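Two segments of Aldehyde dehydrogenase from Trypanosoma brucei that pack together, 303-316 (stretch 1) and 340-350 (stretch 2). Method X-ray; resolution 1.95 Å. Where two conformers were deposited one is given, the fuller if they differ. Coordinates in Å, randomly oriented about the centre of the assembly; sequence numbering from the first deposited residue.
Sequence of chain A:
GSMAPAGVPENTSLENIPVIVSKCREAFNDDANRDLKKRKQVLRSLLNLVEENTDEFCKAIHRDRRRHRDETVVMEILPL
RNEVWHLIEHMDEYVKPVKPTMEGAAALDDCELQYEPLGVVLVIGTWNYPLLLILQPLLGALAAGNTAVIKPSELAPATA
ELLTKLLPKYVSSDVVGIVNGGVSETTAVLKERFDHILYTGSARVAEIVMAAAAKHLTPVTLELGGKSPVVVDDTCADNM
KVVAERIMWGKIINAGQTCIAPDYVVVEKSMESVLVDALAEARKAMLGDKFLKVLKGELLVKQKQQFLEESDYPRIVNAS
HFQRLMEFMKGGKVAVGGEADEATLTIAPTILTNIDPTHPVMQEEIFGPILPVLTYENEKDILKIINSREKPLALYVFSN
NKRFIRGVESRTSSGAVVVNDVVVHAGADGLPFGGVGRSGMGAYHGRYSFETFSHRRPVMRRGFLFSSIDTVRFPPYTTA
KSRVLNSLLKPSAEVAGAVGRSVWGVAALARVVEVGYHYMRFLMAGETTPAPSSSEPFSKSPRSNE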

# COMPACT_ATOMS: atom_id res chain seq x y z
N GLN A 303 46.69 -25.31 -8.41
CA GLN A 303 45.95 -24.15 -8.92
C GLN A 303 44.96 -23.68 -7.84
O GLN A 303 43.82 -24.14 -7.81
CB GLN A 303 45.22 -24.51 -10.21
CG GLN A 303 46.10 -25.04 -11.33
CD GLN A 303 47.03 -23.99 -11.93
OE1 GLN A 303 46.89 -22.79 -11.68
NE2 GLN A 303 47.99 -24.45 -12.73
N LYS A 304 45.41 -22.78 -6.96
CA LYS A 304 44.61 -22.31 -5.82
C LYS A 304 43.36 -21.55 -6.26
O LYS A 304 42.26 -21.80 -5.75
CB LYS A 304 45.44 -21.43 -4.88
CG LYS A 304 44.72 -21.07 -3.58
CD LYS A 304 45.44 -20.03 -2.76
CE LYS A 304 44.56 -19.55 -1.62
NZ LYS A 304 45.25 -18.62 -0.69
N GLN A 305 43.55 -20.61 -7.19
CA GLN A 305 42.45 -19.79 -7.70
C GLN A 305 41.43 -20.65 -8.46
O GLN A 305 40.23 -20.45 -8.32
CB GLN A 305 42.97 -18.66 -8.59
CG GLN A 305 44.35 -18.14 -8.20
CD GLN A 305 44.37 -17.48 -6.84
OE1 GLN A 305 45.44 -17.22 -6.28
NE2 GLN A 305 43.19 -17.20 -6.30
N GLN A 306 41.92 -21.61 -9.25
CA GLN A 306 41.06 -22.57 -9.94
C GLN A 306 40.31 -23.48 -8.96
O GLN A 306 39.13 -23.78 -9.18
CB GLN A 306 41.89 -23.44 -10.90
CG GLN A 306 41.07 -24.31 -11.84
CD GLN A 306 41.95 -25.16 -12.74
OE1 GLN A 306 42.86 -24.65 -13.40
NE2 GLN A 306 41.69 -26.46 -12.77
N PHE A 307 40.98 -23.90 -7.88
CA PHE A 307 40.34 -24.72 -6.84
C PHE A 307 39.17 -23.98 -6.17
O PHE A 307 38.11 -24.57 -5.93
CB PHE A 307 41.37 -25.14 -5.78
CG PHE A 307 40.77 -25.85 -4.60
CD1 PHE A 307 40.59 -27.23 -4.61
CD2 PHE A 307 40.39 -25.13 -3.46
CE1 PHE A 307 40.04 -27.88 -3.51
CE2 PHE A 307 39.83 -25.78 -2.37
CZ PHE A 307 39.66 -27.15 -2.39
N LEU A 308 39.39 -22.70 -5.84
CA LEU A 308 38.35 -21.89 -5.20
C LEU A 308 37.19 -21.57 -6.14
O LEU A 308 36.04 -21.53 -5.70
CB LEU A 308 38.95 -20.61 -4.61
CG LEU A 308 39.91 -20.80 -3.43
CD1 LEU A 308 40.57 -19.48 -3.07
CD2 LEU A 308 39.19 -21.39 -2.22
N GLU A 309 37.49 -21.35 -7.42
CA GLU A 309 36.43 -21.13 -8.42
C GLU A 309 35.62 -22.39 -8.73
O GLU A 309 34.47 -22.29 -9.16
CB GLU A 309 37.00 -20.50 -9.71
CG GLU A 309 37.56 -19.09 -9.53
CD GLU A 309 36.52 -17.98 -9.39
OE1 GLU A 309 35.33 -18.27 -9.17
OE2 GLU A 309 36.90 -16.80 -9.49
N GLU A 310 36.22 -23.57 -8.49
CA GLU A 310 35.51 -24.86 -8.58
C GLU A 310 34.81 -25.29 -7.28
O GLU A 310 34.17 -26.35 -7.25
CB GLU A 310 36.48 -25.97 -9.02
CG GLU A 310 36.96 -25.84 -10.46
CD GLU A 310 38.07 -26.83 -10.82
OE1 GLU A 310 38.40 -27.71 -9.99
OE2 GLU A 310 38.61 -26.72 -11.94
N SER A 311 34.89 -24.48 -6.22
CA SER A 311 34.33 -24.84 -4.91
C SER A 311 32.81 -24.72 -4.87
O SER A 311 32.17 -24.19 -5.79
CB SER A 311 34.95 -23.96 -3.82
OG SER A 311 34.42 -22.65 -3.83
N ASP A 312 32.24 -25.22 -3.77
CA ASP A 312 30.79 -25.16 -3.53
C ASP A 312 30.35 -23.90 -2.78
O ASP A 312 29.18 -23.80 -2.39
CB ASP A 312 30.36 -26.39 -2.72
CG ASP A 312 30.66 -27.71 -3.42
OD1 ASP A 312 31.03 -27.70 -4.62
OD2 ASP A 312 30.54 -28.76 -2.76
N TYR A 313 31.27 -22.95 -2.57
CA TYR A 313 31.02 -21.77 -1.75
C TYR A 313 30.87 -20.52 -2.63
O TYR A 313 31.76 -20.24 -3.44
CB TYR A 313 32.15 -21.59 -0.75
CG TYR A 313 31.89 -20.46 0.23
CD1 TYR A 313 30.93 -20.58 1.22
CD2 TYR A 313 32.60 -19.27 0.14
CE1 TYR A 313 30.70 -19.55 2.12
CE2 TYR A 313 32.38 -18.24 1.03
CZ TYR A 313 31.42 -18.38 2.02
OH TYR A 313 31.19 -17.35 2.90
N PRO A 314 29.76 -19.77 -2.48
CA PRO A 314 29.52 -18.63 -3.38
C PRO A 314 30.50 -17.46 -3.25
O PRO A 314 31.20 -17.33 -2.25
CB PRO A 314 28.10 -18.17 -3.00
CG PRO A 314 27.48 -19.38 -2.39
CD PRO A 314 28.58 -20.04 -1.64
N ARG A 315 30.50 -16.63 -4.28
CA ARG A 315 31.42 -15.53 -4.43
C ARG A 315 30.76 -14.23 -3.93
O ARG A 315 29.53 -14.09 -3.99
CB ARG A 315 31.82 -15.42 -5.92
CG ARG A 315 30.88 -14.69 -6.87
CD ARG A 315 31.64 -14.13 -8.06
NE ARG A 315 32.45 -15.15 -8.71
CZ ARG A 315 32.00 -16.06 -9.59
NH1 ARG A 315 30.71 -16.15 -9.91
NH2 ARG A 315 32.85 -16.94 -10.10
N ILE A 316 31.58 -13.30 -3.47
CA ILE A 316 31.13 -11.93 -3.20
C ILE A 316 30.90 -11.27 -4.56
O ILE A 316 31.60 -11.55 -5.52
CB ILE A 316 32.15 -11.13 -2.34
CG1 ILE A 316 32.48 -11.86 -1.02
CG2 ILE A 316 31.64 -9.72 -2.06
CD1 ILE A 316 31.27 -12.25 -0.19
N ALA A 340 40.23 -15.45 3.55
CA ALA A 340 39.76 -14.81 2.33
C ALA A 340 40.75 -14.92 1.17
O ALA A 340 41.94 -15.13 1.37
CB ALA A 340 39.44 -13.35 2.59
N ASP A 341 40.21 -14.79 -0.05
CA ASP A 341 41.01 -14.73 -1.28
C ASP A 341 40.38 -13.68 -2.20
O ASP A 341 39.25 -13.86 -2.67
CB ASP A 341 41.06 -16.08 -1.99
CG ASP A 341 41.90 -16.05 -3.25
OD1 ASP A 341 43.14 -15.97 -3.15
OD2 ASP A 341 41.31 -16.08 -4.35
N GLU A 342 41.12 -12.60 -2.45
CA GLU A 342 40.62 -11.46 -3.22
C GLU A 342 40.37 -11.78 -4.69
O GLU A 342 39.34 -11.37 -5.24
CB GLU A 342 41.58 -10.28 -3.10
CG GLU A 342 41.09 -9.00 -3.77
CD GLU A 342 41.80 -7.74 -3.29
OE1 GLU A 342 42.71 -7.84 -2.44
OE2 GLU A 342 41.44 -6.66 -3.78
N ALA A 343 41.29 -12.50 -5.32
CA ALA A 343 41.20 -12.82 -6.75
C ALA A 343 39.91 -13.57 -7.12
O ALA A 343 39.31 -13.29 -8.15
CB ALA A 343 42.41 -13.64 -7.19
N THR A 344 39.50 -14.50 -6.26
CA THR A 344 38.27 -15.28 -6.45
C THR A 344 37.07 -14.74 -5.63
O THR A 344 36.02 -15.38 -5.60
CB THR A 344 38.49 -16.76 -6.08
OG1 THR A 344 38.78 -16.86 -4.67
CG2 THR A 344 39.65 -17.36 -6.90
N LEU A 345 37.24 -13.58 -4.99
CA LEU A 345 36.20 -12.92 -4.19
C LEU A 345 35.56 -13.88 -3.16
O LEU A 345 34.34 -13.98 -3.03
CB LEU A 345 35.14 -12.29 -5.10
CG LEU A 345 35.64 -11.22 -6.08
CD1 LEU A 345 34.57 -10.90 -7.12
CD2 LEU A 345 36.05 -9.95 -5.34
N THR A 346 36.43 -14.59 -2.44
CA THR A 346 36.02 -15.59 -1.47
C THR A 346 36.29 -15.07 -0.07
O THR A 346 37.42 -14.68 0.23
CB THR A 346 36.81 -16.90 -1.67
OG1 THR A 346 36.62 -17.37 -3.01
CG2 THR A 346 36.34 -17.97 -0.72
N ILE A 347 35.26 -15.02 0.77
CA ILE A 347 35.40 -14.71 2.19
C ILE A 347 34.64 -15.78 2.98
O ILE A 347 33.42 -15.91 2.84
CB ILE A 347 34.84 -13.32 2.56
CG1 ILE A 347 35.53 -12.21 1.75
CG2 ILE A 347 35.00 -13.05 4.07
CD1 ILE A 347 34.93 -10.83 1.94
N ALA A 348 35.35 -16.55 3.80
CA ALA A 348 34.72 -17.58 4.62
C ALA A 348 33.88 -16.94 5.74
O ALA A 348 34.18 -15.81 6.15
CB ALA A 348 35.76 -18.51 5.22
N PRO A 349 32.84 -17.65 6.23
CA PRO A 349 32.07 -17.11 7.34
C PRO A 349 32.96 -16.78 8.53
O PRO A 349 33.80 -17.59 8.92
CB PRO A 349 31.08 -18.24 7.68
CG PRO A 349 31.00 -19.05 6.44
CD PRO A 349 32.34 -18.96 5.79
N THR A 350 32.79 -15.57 9.06
CA THR A 350 33.68 -15.01 10.06
C THR A 350 32.86 -14.48 11.23
O THR A 350 31.97 -13.65 11.03
CB THR A 350 34.53 -13.90 9.45
OG1 THR A 350 35.34 -14.45 8.40
CG2 THR A 350 35.43 -13.23 10.49
O HOH W 1 32.67 -15.48 -0.71

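Stretch 1 begins as a helix, residues 304-309, with Gln-303 at the N-cap position, then turns through 310-312 and is extended from Tyr-313 to Ile-316. Stretch 2 is a tight hairpin: Asp-341 and Thr-346 pair through both backbone bonds, Asp-341 N to Thr-346 O at 2.8 Å and Thr-346 N to Asp-341 O at 2.9 Å, around a type I turn from Glu-342 to Leu-345. Leu-345 lies at phi/psi 51/48, a left-handed conformation. The CA atoms of Gln-305 and Thr-344 are 6.3 Å apart, those of Ile-316 and Leu-345 5.3 Å, so the hairpin meets both the helix and the segment that follows it.

One direct backbone hydrogen bond joins the stretches, from Ile-316 N to Leu-345 O, at 2.9 Å and a nearly straight 178°. The same carbonyl oxygen, Leu-345 O, lies 3.6 Å from Arg-315 CA in a CA-H...O contact. Water 1 extends this link: it donates to Pro-314 O (2.8 Å) and accepts from Ile-347 N (3.0 Å), linking two atoms that do not meet, while also donating to the already bonded Leu-345 O (3.2 Å).

At the helix, Asp-341 points toward stretch 1, and its carboxylate serves both sides. Within the hairpin, OD2 of Asp-341 accepts from Thr-344 N at 3.1 Å and from Thr-344 OG1 at 2.7 Å, which braces the turn. Across the interface, Gln-305 NE2 reaches Asp-341 OD2 at 2.9 Å and Asp-341 OD1 at 3.4 Å. Both bonds are weak, the shorter having an angle of only 127°. Lys-304 NZ remains 4.2 Å from Asp-341 OD1, a favourable approach of charges beyond salt-bridge range.

Buried Leu-308 points toward stretch 2, its CD1 packing 3.6 Å from Asp-341 CB and 3.6 Å from Thr-344 OG1. Thr-344 has the largest covered area, 87 Å²; its compact side chain lets CG2 approach Gln-305 O to 3.4 Å while OG1 binds the aspartate. Glu-309 OE2 comes within 3.7 Å of Thr-344 CA, and Glu-309 OE1 forms a salt bridge with Arg-315 NH2 at 3.0 Å, tying the helix to the extended segment.

Tyr-313, buried with chi1 t, reaches the later part of stretch 2. Its long phenol carries OH to Ile-347 O, donating at 2.7 Å with the acceptor near the ring plane, while Tyr-313 CZ packs 3.9 Å from Pro-349 CD. Ile-316, whose branched aliphatic side chain suits a buried place, adds apolar contacts, CB to Leu-345 CB at 4.2 Å and CG1 to Ile-347 CD1 at 4.0 Å. Altogether 709 Å² is buried.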